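Local coordinates for protein adenosine kinase (Sinorhizobium meliloti, PDB 3UBO) that binds adenosine and ADP and, as a kinase of the pfkB family, probably phosphorylates the nucleoside it holds, at residues A[9-13]-A[63-67]; A[102-106]-A[143-148]; A[136-142]-A[164-170]; A[282-288]-A[299-304]. All blocks are in the same frame, centred on the assembly; numbering follows the deposited sequence.

Interaction 1: A[9-13]-A[63-67]; sequences LTIGN and AGNTA. With ADN (adenosine), chain C.
A63, in the first turn of helix 62-73, faces the end of strand 6-11: its CB packs on the backbone of I11 and G12, 3.7 Å from G12 CA, and any CB on G12 would run into that methyl. The carbonyl of A63 is gripped twice. T10 OG1 donates to A63 O over 2.7 Å from above the carbonyl plane, while A67 N reaches the same oxygen from the opposite face as part of the helix. With chi1 at 81°, the T10 hydroxyl is placed between its own N and carbonyl carbon and faces the helix. N65 turns its side chain away from the strand, and its ND2 donates to O3' of adenosine (2.9 Å) as well as to D280. T66 brings only CG2 near T10 CG2 (4.4 Å), its OG1 being bonded to D280 O. A67 CB then covers T10 OG1 at 3.4 Å. At the other end of the site, N13 ND2 donates to adenosine N1 over 2.8 Å. Helix and strand run nearly antiparallel, at 164°, the helix packed on the parallel sheet of the Rossmann-like core. The buried threonine hydroxyl finds its acceptor in the helix backbone, and the asparagines beside it bind base and ribose.

Interaction 2: A[102-106]-A[143-148]; sequences HFQTK and DVEDDV
H102 and E145 carry the polar part of the contact, their side chains coming from opposite directions. H102 NE2 donates to E145 OE1 over 2.6 Å at an N-H...O angle of 166°, on the syn side of the carboxylate and close to the plane of the imidazole. Ring and carboxylate are nevertheless twisted 54° against each other. H102 reaches this position because its CG stands anti to the backbone N (chi1 169°), which sends the ring out from the strand toward the glutamate. The second carboxylate oxygen is used through water: a single molecule accepts from Q104 N and donates to E145 OE2, each at 2.8 Å. Both oxygens of the E145 carboxylate therefore engage segment 102-106. D147, with OD2 6.2 Å from H102 NE2, adds further negative charge nearby and may favour a protonated imidazole. Strand 102-103 is the outermost strand of the parallel sheet on this side of the α/β core, and E145 occupies the N-cap position of helix 146-150, so the bond joins a sheet edge to a helix start. Van der Waals contacts flank it. V148 CG2 lies 3.9 Å from H102 NE2, and Q104 CB rests against the carboxylate. Farther along, T105 CG2 packs beside D143 OD1 at 3.8 Å.

Interaction 3: A[136-142]-A[164-170]; sequences CVELGPE and PPRAKDA
The loop that leads from strand 127-132 to helix 146-150 is laid along the lead-in to helix 168-179, V137 meeting P164 and P165 at one end and P141 meeting A170 at the other. P165 CD sits against V137 CB at 3.6 Å, and P164 CB covers the V137 backbone. In the middle L139 CD2 touches A167 CB at 3.9 Å; at the far end P141 CD approaches A170 CB at 4.0 Å. G140 lies close to the backbone of R166, its CA making a CA-H...O contact with R166 O (3.3 Å). R166 spans the outer side. Its chain bends at chi3 (51°), which lays the guanidinium over G140 CA and carries NH2 to E142 OE1 in a salt bridge of 2.6 Å. The bond is near-straight at 162° and lies close to the guanidinium plane, but it meets the carboxylate from above, the two planes standing 78° apart. E138 O is at the edge of the same group, and the E138 carboxylate adds a second, more distant negative charge. Replacing R166 by an alanine would probably leave the E142 carboxylate without its cation and uncover the G140 backbone. Helix 168-179 is the connection of a β-α-β crossover between parallel strands 152-158 and 184-188, an element typical of the Rossmann-like core of pfkB kinases.

Interaction 4: A[282-288]-A[299-304]; sequences YAAGFLF and CSKLGN. With ADP (adenosine-5'-diphosphate), chain D.
Y282 and F286 both hold CG anti to the backbone N (chi1 176° and -179°), and these torsions turn the two rings, one helical turn apart, onto the helix that carries C299 and G303. G303 CA lies over one face of the Y282 ring, offset toward its rim and 3.8 Å from its centroid. C299 CB sits over the centre of the F286 ring at the same 3.8 Å distance, and C299 SG adds a sulfur-aromatic contact over that face. With glycine at G285 and G303 the backbones themselves meet: G303 CA makes a CA-H...O contact with Y282 O at 3.2 Å, and Y282 CA returns one to G303 O at 3.5 Å. L302 CB rests on G285 O, and its CD1 reaches the edge of the F288 ring at 4.1 Å. The short segments cross at 145°, their axes 6.6 Å apart. Y282 CD2 is also 3.9 Å from O3' of ADP, beside N304, another residue of the nucleotide pocket. An alanine in place of Y282 would probably open a gap over G303 and remove one wall beside the nucleotide ribose. Around the pair, F286 stacks edge-to-face on F215 of strand 213-217 and touches V255, while S300 and N304 lean on V264, so helices 278-290 and 296-311 bridge the parallel sheet and the hairpin of strands 253-257 and 260-264.

In the fold
From the N terminus, interaction 1 comes first: it closes a loop of 49 residues by bringing helix 62-73 back onto strand 6-11 beside adenosine. Interaction 2 opens only afterwards, joining the sheet-edge segment 102-106 to 143-148. Interaction 3 crosses it, since 136-142 lies inside that loop and runs straight into 143-148, whereas 164-170 lies beyond it; V144 and A170 touch where the two meet. Interaction 4 follows as a short helix-helix closure near ADP, about 28 Å between centres from interaction 3 and on the opposite side of the chain's centre. Interaction 1 is the hub, touching the other three through L9 on V148, N13 on C136 and P164, and T66 on A284.

Interaction 1: A[9-13]-A[63-67]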
loop_
_atom_site.group_PDB
_atom_site.type_symbol
_atom_site.label_atom_id
_atom_site.label_comp_id
_atom_site.label_asym_id
_atom_site.label_seq_id
_atom_site.Cartn_x
_atom_site.Cartn_y
_atom_site.Cartn_z
ATOM N N LEU A 9 5.958 2.897 24.848
ATOM C CA LEU A 9 6.684 3.852 24.027
ATOM C C LEU A 9 7.768 3.155 23.156
ATOM O O LEU A 9 8.633 2.371 23.645
ATOM C CB LEU A 9 7.281 4.939 24.894
ATOM C CG LEU A 9 8.291 5.947 24.317
ATOM C CD1 LEU A 9 7.610 6.942 23.360
ATOM C CD2 LEU A 9 9.000 6.701 25.439
ATOM N N THR A 10 7.704 3.430 21.856
ATOM C CA THR A 10 8.773 2.914 20.996
ATOM C C THR A 10 9.607 4.014 20.340
ATOM O O THR A 10 9.093 5.100 19.996
ATOM C CB THR A 10 8.310 1.823 19.964
ATOM O OG1 THR A 10 7.709 2.462 18.819
ATOM C CG2 THR A 10 7.314 0.862 20.618
ATOM N N ILE A 11 10.900 3.696 20.237
ATOM C CA ILE A 11 11.893 4.537 19.599
ATOM C C ILE A 11 12.658 3.707 18.573
ATOM O O ILE A 11 13.175 2.606 18.882
ATOM C CB ILE A 11 12.884 5.195 20.619
ATOM C CG1 ILE A 11 12.132 6.039 21.644
ATOM C CG2 ILE A 11 13.929 6.104 19.903
ATOM C CD1 ILE A 11 13.034 7.058 22.343
ATOM N N GLY A 12 12.678 4.225 17.346
ATOM C CA GLY A 12 13.196 3.486 16.204
ATOM C C GLY A 12 13.275 4.338 14.934
ATOM O O GLY A 12 12.690 5.425 14.858
ATOM N N ASN A 13 14.018 3.846 13.951
ATOM C CA ASN A 13 14.153 4.477 12.647
ATOM C C ASN A 13 12.824 4.629 11.940
ATOM O O ASN A 13 12.169 3.626 11.602
ATOM C CB ASN A 13 15.020 3.556 11.844
ATOM C CG ASN A 13 16.394 3.627 12.263
ATOM O OD1 ASN A 13 16.874 4.745 12.514
ATOM N ND2 ASN A 13 17.066 2.496 12.389
ATOM N N ALA A 63 10.445 -0.611 15.208
ATOM C CA ALA A 63 9.769 -0.022 16.337
ATOM C C ALA A 63 8.456 0.678 16.012
ATOM O O ALA A 63 7.532 0.684 16.819
ATOM C CB ALA A 63 10.673 0.956 17.057
ATOM N N GLY A 64 8.324 1.279 14.851
ATOM C CA GLY A 64 7.105 2.021 14.583
ATOM C C GLY A 64 5.934 1.079 14.405
ATOM O O GLY A 64 4.769 1.473 14.611
ATOM N N ASN A 65 6.255 -0.170 14.021
ATOM C CA ASN A 65 5.278 -1.163 13.714
ATOM C C ASN A 65 4.772 -1.677 15.059
ATOM O O ASN A 65 3.559 -1.779 15.303
ATOM C CB ASN A 65 5.908 -2.299 12.869
ATOM C CG ASN A 65 6.143 -1.914 11.394
ATOM O OD1 ASN A 65 5.499 -0.974 10.838
ATOM N ND2 ASN A 65 7.060 -2.667 10.750
ATOM N N THR A 66 5.726 -1.966 15.940
ATOM C CA THR A 66 5.425 -2.535 17.229
ATOM C C THR A 66 4.493 -1.556 17.969
ATOM O O THR A 66 3.644 -1.973 18.704
ATOM C CB THR A 66 6.696 -2.774 18.012
ATOM O OG1 THR A 66 7.508 -3.784 17.377
ATOM C CG2 THR A 66 6.343 -3.198 19.345
ATOM N N ALA A 67 4.602 -0.250 17.743
ATOM C CA ALA A 67 3.656 0.721 18.374
ATOM C C ALA A 67 2.275 0.857 17.729
ATOM O O ALA A 67 1.272 1.035 18.449
ATOM C CB ALA A 67 4.297 2.155 18.545
HETATM O "O5'" ADN C . 11.048 -6.084 10.532
HETATM C "C5'" ADN C . 9.945 -5.401 9.827
HETATM C "C4'" ADN C . 10.237 -3.902 9.472
HETATM O "O4'" ADN C . 11.633 -3.581 9.466
HETATM C "C3'" ADN C . 9.663 -3.066 8.213
HETATM O "O3'" ADN C . 8.343 -2.592 8.095
HETATM C "C2'" ADN C . 10.740 -1.944 8.035
HETATM O "O2'" ADN C . 10.239 -0.593 7.949
HETATM C "C1'" ADN C . 11.643 -2.230 9.168
HETATM N N9 ADN C . 13.055 -1.857 8.851
HETATM C C8 ADN C . 13.920 -2.233 7.782
HETATM N N7 ADN C . 15.223 -1.717 8.016
HETATM C C5 ADN C . 15.157 -1.030 9.241
HETATM C C6 ADN C . 16.123 -0.292 9.979
HETATM N N6 ADN C . 17.485 -0.167 9.534
HETATM N N1 ADN C . 15.711 0.301 11.227
HETATM C C2 ADN C . 14.365 0.149 11.694
HETATM N N3 ADN C . 13.372 -0.577 10.991
HETATM C C4 ADN C . 13.798 -1.133 9.762
#

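Interaction 2: A[102-106]-A[143-148]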
loop_
_atom_site.group_PDB
_atom_site.type_symbol
_atom_site.label_atom_id
_atom_site.label_comp_id
_atom_site.label_asym_id
_atom_site.label_seq_id
_atom_site.Cartn_x
_atom_site.Cartn_y
_atom_site.Cartn_z
ATOM N N HIS A 102 0.732 8.330 19.893
ATOM C CA HIS A 102 1.170 9.710 20.181
ATOM C C HIS A 102 2.494 9.852 19.467
ATOM O O HIS A 102 3.476 9.098 19.730
ATOM C CB HIS A 102 1.294 10.019 21.715
ATOM C CG HIS A 102 1.985 11.331 22.027
ATOM N ND1 HIS A 102 1.302 12.529 22.173
ATOM C CD2 HIS A 102 3.308 11.629 22.205
ATOM C CE1 HIS A 102 2.172 13.504 22.408
ATOM N NE2 HIS A 102 3.392 12.982 22.441
ATOM N N PHE A 103 2.476 10.795 18.528
ATOM C CA PHE A 103 3.639 11.092 17.682
ATOM C C PHE A 103 3.774 12.593 17.449
ATOM O O PHE A 103 2.958 13.179 16.725
ATOM C CB PHE A 103 3.493 10.431 16.323
ATOM C CG PHE A 103 4.708 10.606 15.473
ATOM C CD1 PHE A 103 5.927 10.059 15.889
ATOM C CD2 PHE A 103 4.648 11.310 14.261
ATOM C CE1 PHE A 103 7.051 10.187 15.100
ATOM C CE2 PHE A 103 5.772 11.444 13.496
ATOM C CZ PHE A 103 6.975 10.880 13.907
ATOM N N GLN A 104 4.798 13.200 18.056
ATOM C CA GLN A 104 4.910 14.657 18.145
ATOM C C GLN A 104 6.309 15.078 17.730
ATOM O O GLN A 104 6.511 16.226 17.348
ATOM C CB GLN A 104 4.552 15.138 19.554
ATOM C CG GLN A 104 3.059 15.153 19.776
ATOM C CD GLN A 104 2.327 15.981 18.691
ATOM O OE1 GLN A 104 2.791 17.096 18.364
ATOM N NE2 GLN A 104 1.210 15.455 18.119
ATOM N N THR A 105 7.265 14.143 17.777
ATOM C CA THR A 105 8.606 14.395 17.234
ATOM C C THR A 105 8.682 15.369 16.037
ATOM O O THR A 105 7.860 15.286 15.119
ATOM C CB THR A 105 9.375 13.129 16.948
ATOM O OG1 THR A 105 9.696 12.540 18.208
ATOM C CG2 THR A 105 10.658 13.511 16.262
ATOM N N LYS A 106 9.628 16.332 16.101
ATOM C CA LYS A 106 9.737 17.395 15.096
ATOM C C LYS A 106 10.397 16.918 13.789
ATOM O O LYS A 106 11.408 16.231 13.811
ATOM C CB LYS A 106 10.492 18.571 15.673
ATOM C CG LYS A 106 10.222 19.928 14.960
ATOM C CD LYS A 106 11.461 20.904 14.943
ATOM C CE LYS A 106 11.024 22.422 15.108
ATOM N NZ LYS A 106 9.890 22.624 16.118
ATOM N N ASP A 143 15.254 14.900 20.828
ATOM C CA ASP A 143 13.978 14.371 20.353
ATOM C C ASP A 143 13.249 13.487 21.382
ATOM O O ASP A 143 12.137 12.996 21.105
ATOM C CB ASP A 143 14.220 13.576 19.057
ATOM C CG ASP A 143 14.475 14.463 17.842
ATOM O OD1 ASP A 143 13.673 15.422 17.637
ATOM O OD2 ASP A 143 15.446 14.134 17.103
ATOM N N VAL A 144 13.900 13.256 22.535
ATOM C CA VAL A 144 13.251 12.676 23.720
ATOM C C VAL A 144 12.175 13.674 24.205
ATOM O O VAL A 144 12.506 14.792 24.576
ATOM C CB VAL A 144 14.266 12.279 24.853
ATOM C CG1 VAL A 144 13.533 11.752 25.973
ATOM C CG2 VAL A 144 15.297 11.212 24.369
ATOM N N GLU A 145 10.887 13.337 24.057
ATOM C CA GLU A 145 9.835 14.003 24.830
ATOM C C GLU A 145 9.959 13.381 26.230
ATOM O O GLU A 145 9.936 12.138 26.410
ATOM C CB GLU A 145 8.409 13.823 24.273
ATOM C CG GLU A 145 7.968 14.771 23.178
ATOM C CD GLU A 145 6.952 14.118 22.202
ATOM O OE1 GLU A 145 5.740 14.139 22.561
ATOM O OE2 GLU A 145 7.370 13.603 21.092
ATOM N N ASP A 146 10.117 14.258 27.208
ATOM C CA ASP A 146 10.610 13.948 28.539
ATOM C C ASP A 146 9.511 13.315 29.429
ATOM O O ASP A 146 9.660 12.221 30.067
ATOM C CB ASP A 146 11.048 15.320 29.101
ATOM C CG ASP A 146 12.045 15.185 30.205
ATOM O OD1 ASP A 146 12.003 14.078 30.814
ATOM O OD2 ASP A 146 12.860 16.118 30.458
ATOM N N ASP A 147 8.413 14.077 29.448
ATOM C CA ASP A 147 7.196 13.773 30.170
ATOM C C ASP A 147 6.727 12.428 29.683
ATOM O O ASP A 147 6.461 11.497 30.481
ATOM C CB ASP A 147 6.128 14.886 29.957
ATOM C CG ASP A 147 5.960 15.301 28.480
ATOM O OD1 ASP A 147 6.987 15.469 27.808
ATOM O OD2 ASP A 147 4.809 15.455 27.983
ATOM N N VAL A 148 6.675 12.310 28.355
ATOM C CA VAL A 148 6.291 11.067 27.678
ATOM C C VAL A 148 7.124 9.828 28.087
ATOM O O VAL A 148 6.526 8.865 28.490
ATOM C CB VAL A 148 6.107 11.322 26.144
ATOM C CG1 VAL A 148 5.583 10.082 25.365
ATOM C CG2 VAL A 148 5.149 12.556 25.949
HETATM O O HOH W 1 6.053 11.504 19.856
#

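Interaction 3: A[136-142]-A[164-170]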
loop_
_atom_site.group_PDB
_atom_site.type_symbol
_atom_site.label_atom_id
_atom_site.label_comp_id
_atom_site.label_asym_id
_atom_site.label_seq_id
_atom_site.Cartn_x
_atom_site.Cartn_y
_atom_site.Cartn_z
ATOM N N CYS A 136 16.310 9.720 9.455
ATOM C CA CYS A 136 16.759 8.948 10.613
ATOM C C CYS A 136 18.199 9.192 11.216
ATOM O O CYS A 136 18.485 8.804 12.346
ATOM C CB CYS A 136 16.520 7.447 10.338
ATOM S SG CYS A 136 14.728 7.147 9.921
ATOM N N VAL A 137 19.133 9.801 10.517
ATOM C CA VAL A 137 20.454 9.962 11.168
ATOM C C VAL A 137 20.483 11.160 12.142
ATOM O O VAL A 137 21.243 11.186 13.093
ATOM C CB VAL A 137 21.588 10.108 10.151
ATOM C CG1 VAL A 137 21.814 8.810 9.391
ATOM C CG2 VAL A 137 21.279 11.294 9.226
ATOM N N GLU A 138 19.609 12.121 11.858
ATOM C CA GLU A 138 19.311 13.328 12.653
ATOM C C GLU A 138 18.546 13.029 13.932
ATOM O O GLU A 138 18.101 13.941 14.599
ATOM C CB GLU A 138 18.403 14.301 11.864
ATOM C CG GLU A 138 18.920 14.814 10.525
ATOM C CD GLU A 138 20.198 15.680 10.624
ATOM O OE1 GLU A 138 20.570 16.073 11.785
ATOM O OE2 GLU A 138 20.817 15.974 9.543
ATOM N N LEU A 139 18.321 11.767 14.266
ATOM C CA LEU A 139 17.550 11.534 15.465
ATOM C C LEU A 139 18.518 11.514 16.604
ATOM O O LEU A 139 19.557 10.800 16.556
ATOM C CB LEU A 139 16.800 10.203 15.424
ATOM C CG LEU A 139 16.108 9.813 16.748
ATOM C CD1 LEU A 139 14.637 10.324 16.839
ATOM C CD2 LEU A 139 16.279 8.327 17.040
ATOM N N GLY A 140 18.157 12.262 17.629
ATOM C CA GLY A 140 18.983 12.272 18.807
ATOM C C GLY A 140 18.276 12.735 20.073
ATOM O O GLY A 140 17.013 12.784 20.103
ATOM N N PRO A 141 19.082 13.078 21.117
ATOM C CA PRO A 141 18.616 13.390 22.464
ATOM C C PRO A 141 17.634 14.493 22.436
ATOM O O PRO A 141 16.760 14.481 23.264
ATOM C CB PRO A 141 19.874 13.793 23.171
ATOM C CG PRO A 141 20.901 12.948 22.556
ATOM C CD PRO A 141 20.546 12.951 21.097
ATOM N N GLU A 142 17.699 15.370 21.460
ATOM C CA GLU A 142 16.850 16.554 21.453
ATOM C C GLU A 142 15.415 16.151 21.258
ATOM O O GLU A 142 14.482 16.941 21.492
ATOM C CB GLU A 142 17.307 17.394 20.291
ATOM C CG GLU A 142 18.813 17.160 20.159
ATOM C CD GLU A 142 19.311 17.117 18.723
ATOM O OE1 GLU A 142 19.051 16.070 18.009
ATOM O OE2 GLU A 142 19.976 18.144 18.347
ATOM N N PRO A 164 22.587 4.776 12.909
ATOM C CA PRO A 164 22.759 6.224 12.788
ATOM C C PRO A 164 23.845 6.737 13.760
ATOM O O PRO A 164 24.541 5.951 14.434
ATOM C CB PRO A 164 21.358 6.805 13.109
ATOM C CG PRO A 164 20.437 5.718 13.220
ATOM C CD PRO A 164 21.170 4.387 13.033
ATOM N N PRO A 165 24.041 8.055 13.805
ATOM C CA PRO A 165 25.232 8.451 14.580
ATOM C C PRO A 165 24.922 8.625 16.102
ATOM O O PRO A 165 25.617 8.034 16.972
ATOM C CB PRO A 165 25.656 9.779 13.927
ATOM C CG PRO A 165 24.664 10.045 12.801
ATOM C CD PRO A 165 23.460 9.163 13.041
ATOM N N ARG A 166 23.832 9.364 16.368
ATOM C CA ARG A 166 23.482 9.860 17.677
ATOM C C ARG A 166 22.147 9.370 18.213
ATOM O O ARG A 166 21.464 10.083 18.973
ATOM C CB ARG A 166 23.405 11.378 17.602
ATOM C CG ARG A 166 24.575 11.991 16.890
ATOM C CD ARG A 166 24.135 13.242 16.294
ATOM N NE ARG A 166 23.450 14.133 17.246
ATOM C CZ ARG A 166 22.193 14.565 17.067
ATOM N NH1 ARG A 166 21.531 14.140 15.980
ATOM N NH2 ARG A 166 21.603 15.408 17.934
ATOM N N ALA A 167 21.760 8.160 17.849
ATOM C CA ALA A 167 20.526 7.648 18.390
ATOM C C ALA A 167 20.791 7.005 19.748
ATOM O O ALA A 167 20.065 7.328 20.672
ATOM C CB ALA A 167 19.796 6.715 17.422
ATOM N N LYS A 168 21.806 6.130 19.870
ATOM C CA LYS A 168 22.337 5.679 21.172
ATOM C C LYS A 168 22.329 6.782 22.316
ATOM O O LYS A 168 22.075 6.456 23.489
ATOM C CB LYS A 168 23.748 5.067 20.991
ATOM C CG LYS A 168 24.874 6.079 20.556
ATOM C CD LYS A 168 25.935 5.394 19.651
ATOM C CE LYS A 168 27.230 4.938 20.380
ATOM N NZ LYS A 168 27.855 3.583 19.953
ATOM N N ASP A 169 22.570 8.056 21.988
ATOM C CA ASP A 169 22.521 9.137 23.010
ATOM C C ASP A 169 21.097 9.683 23.260
ATOM O O ASP A 169 20.863 10.420 24.226
ATOM C CB ASP A 169 23.471 10.364 22.728
ATOM C CG ASP A 169 24.839 9.951 22.153
ATOM O OD1 ASP A 169 25.435 8.929 22.595
ATOM O OD2 ASP A 169 25.307 10.648 21.211
ATOM N N ALA A 170 20.158 9.381 22.376
ATOM C CA ALA A 170 18.782 9.721 22.690
ATOM C C ALA A 170 18.236 8.595 23.569
ATOM O O ALA A 170 17.220 8.796 24.250
ATOM C CB ALA A 170 17.937 9.885 21.428
#

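Interaction 4: A[282-288]-A[299-304]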
loop_
_atom_site.group_PDB
_atom_site.type_symbol
_atom_site.label_atom_id
_atom_site.label_comp_id
_atom_site.label_asym_id
_atom_site.label_seq_id
_atom_site.Cartn_x
_atom_site.Cartn_y
_atom_site.Cartn_z
ATOM N N TYR A 282 4.931 -9.498 17.046
ATOM C CA TYR A 282 5.001 -10.439 18.115
ATOM C C TYR A 282 5.234 -9.709 19.432
ATOM O O TYR A 282 4.624 -9.992 20.448
ATOM C CB TYR A 282 6.127 -11.397 17.882
ATOM C CG TYR A 282 6.286 -12.333 19.030
ATOM C CD1 TYR A 282 7.064 -12.006 20.107
ATOM C CD2 TYR A 282 5.628 -13.535 19.047
ATOM C CE1 TYR A 282 7.198 -12.859 21.139
ATOM C CE2 TYR A 282 5.756 -14.378 20.067
ATOM C CZ TYR A 282 6.536 -14.045 21.111
ATOM O OH TYR A 282 6.647 -14.923 22.139
ATOM N N ALA A 283 6.128 -8.750 19.389
ATOM C CA ALA A 283 6.456 -7.972 20.531
ATOM C C ALA A 283 5.346 -7.019 20.854
ATOM O O ALA A 283 5.181 -6.643 21.976
ATOM C CB ALA A 283 7.698 -7.224 20.258
ATOM N N ALA A 284 4.597 -6.602 19.860
ATOM C CA ALA A 284 3.538 -5.662 20.114
ATOM C C ALA A 284 2.478 -6.327 20.938
ATOM O O ALA A 284 1.948 -5.748 21.853
ATOM C CB ALA A 284 2.952 -5.185 18.847
ATOM N N GLY A 285 2.160 -7.555 20.593
ATOM C CA GLY A 285 1.137 -8.267 21.301
ATOM C C GLY A 285 1.646 -8.620 22.664
ATOM O O GLY A 285 0.964 -8.470 23.656
ATOM N N PHE A 286 2.871 -9.087 22.714
ATOM C CA PHE A 286 3.417 -9.459 23.984
ATOM C C PHE A 286 3.373 -8.317 25.018
ATOM O O PHE A 286 3.000 -8.485 26.141
ATOM C CB PHE A 286 4.803 -9.958 23.724
ATOM C CG PHE A 286 5.491 -10.398 24.916
ATOM C CD1 PHE A 286 5.680 -9.534 25.974
ATOM C CD2 PHE A 286 5.970 -11.690 25.008
ATOM C CE1 PHE A 286 6.361 -9.949 27.140
ATOM C CE2 PHE A 286 6.641 -12.139 26.176
ATOM C CZ PHE A 286 6.840 -11.244 27.235
ATOM N N LEU A 287 3.709 -7.125 24.601
ATOM C CA LEU A 287 3.774 -6.009 25.509
ATOM C C LEU A 287 2.372 -5.485 25.829
ATOM O O LEU A 287 2.155 -4.827 26.879
ATOM C CB LEU A 287 4.637 -4.878 24.927
ATOM C CG LEU A 287 6.129 -5.105 24.623
ATOM C CD1 LEU A 287 6.821 -3.809 24.166
ATOM C CD2 LEU A 287 6.924 -5.715 25.766
ATOM N N PHE A 288 1.434 -5.736 24.925
ATOM C CA PHE A 288 0.053 -5.389 25.204
ATOM C C PHE A 288 -0.391 -6.268 26.350
ATOM O O PHE A 288 -1.183 -5.854 27.191
ATOM C CB PHE A 288 -0.868 -5.752 24.043
ATOM C CG PHE A 288 -2.316 -5.586 24.369
ATOM C CD1 PHE A 288 -2.854 -4.319 24.558
ATOM C CD2 PHE A 288 -3.146 -6.695 24.481
ATOM C CE1 PHE A 288 -4.202 -4.162 24.856
ATOM C CE2 PHE A 288 -4.516 -6.548 24.767
ATOM C CZ PHE A 288 -5.041 -5.291 24.978
ATOM N N CYS A 299 1.098 -14.036 27.384
ATOM C CA CYS A 299 1.879 -13.023 26.688
ATOM C C CYS A 299 2.373 -13.676 25.393
ATOM O O CYS A 299 2.058 -13.174 24.311
ATOM C CB CYS A 299 3.025 -12.413 27.555
ATOM S SG CYS A 299 2.642 -10.863 28.481
ATOM N N SER A 300 3.106 -14.794 25.472
ATOM C CA SER A 300 3.580 -15.388 24.250
ATOM C C SER A 300 2.379 -15.539 23.321
ATOM O O SER A 300 2.503 -15.435 22.112
ATOM C CB SER A 300 4.201 -16.743 24.499
ATOM O OG SER A 300 5.308 -16.650 25.324
ATOM N N LYS A 301 1.204 -15.774 23.881
ATOM C CA LYS A 301 0.058 -16.113 23.022
ATOM C C LYS A 301 -0.280 -14.863 22.237
ATOM O O LYS A 301 -0.448 -14.905 21.020
ATOM C CB LYS A 301 -1.172 -16.673 23.795
ATOM C CG LYS A 301 -1.074 -18.165 24.143
ATOM C CD LYS A 301 -2.291 -18.627 24.953
ATOM C CE LYS A 301 -2.066 -19.971 25.720
ATOM N NZ LYS A 301 -2.223 -21.354 24.993
ATOM N N LEU A 302 -0.340 -13.736 22.940
ATOM C CA LEU A 302 -0.703 -12.492 22.280
ATOM C C LEU A 302 0.353 -12.191 21.212
ATOM O O LEU A 302 0.045 -11.627 20.167
ATOM C CB LEU A 302 -0.857 -11.381 23.287
ATOM C CG LEU A 302 -2.265 -11.425 23.842
ATOM C CD1 LEU A 302 -2.324 -10.643 25.121
ATOM C CD2 LEU A 302 -3.280 -10.910 22.799
ATOM N N GLY A 303 1.573 -12.662 21.473
ATOM C CA GLY A 303 2.662 -12.571 20.531
ATOM C C GLY A 303 2.354 -13.224 19.203
ATOM O O GLY A 303 2.229 -12.529 18.173
ATOM N N ASN A 304 2.238 -14.555 19.233
ATOM C CA ASN A 304 2.066 -15.306 18.014
ATOM C C ASN A 304 0.789 -14.896 17.288
ATOM O O ASN A 304 0.809 -14.625 16.114
ATOM C CB ASN A 304 2.140 -16.765 18.306
ATOM C CG ASN A 304 3.424 -17.134 18.964
ATOM O OD1 ASN A 304 3.441 -17.413 20.151
ATOM N ND2 ASN A 304 4.517 -17.117 18.221
HETATM P PB ADP D . 11.521 -12.624 12.545
HETATM O O1B ADP D . 12.885 -12.652 11.600
HETATM O O2B ADP D . 11.591 -11.706 13.946
HETATM O O3B ADP D . 10.343 -12.173 11.757
HETATM P PA ADP D . 10.504 -15.427 13.376
HETATM O O1A ADP D . 10.981 -16.633 12.360
HETATM O O2A ADP D . 10.791 -15.808 14.758
HETATM O O3A ADP D . 11.599 -14.274 12.808
HETATM O "O5'" ADP D . 8.876 -15.015 13.313
HETATM C "C5'" ADP D . 8.361 -14.036 14.207
HETATM C "C4'" ADP D . 6.923 -14.386 14.713
HETATM O "O4'" ADP D . 5.789 -14.328 13.723
HETATM C "C3'" ADP D . 6.689 -15.858 15.347
HETATM O "O3'" ADP D . 7.247 -16.185 16.606
HETATM C "C2'" ADP D . 5.248 -16.223 15.010
HETATM O "O2'" ADP D . 4.181 -15.946 15.930
HETATM C "C1'" ADP D . 5.170 -15.623 13.636
HETATM N N9 ADP D . 5.701 -16.504 12.550
HETATM C C8 ADP D . 6.914 -16.437 11.901
HETATM N N7 ADP D . 6.998 -17.503 10.909
HETATM C C5 ADP D . 5.790 -18.254 10.986
HETATM C C6 ADP D . 5.295 -19.418 10.225
HETATM N N6 ADP D . 6.112 -19.987 9.136
HETATM N N1 ADP D . 4.059 -19.917 10.496
HETATM C C2 ADP D . 3.243 -19.336 11.483
HETATM N N3 ADP D . 3.715 -18.208 12.249
HETATM C C4 ADP D . 4.971 -17.673 11.974
#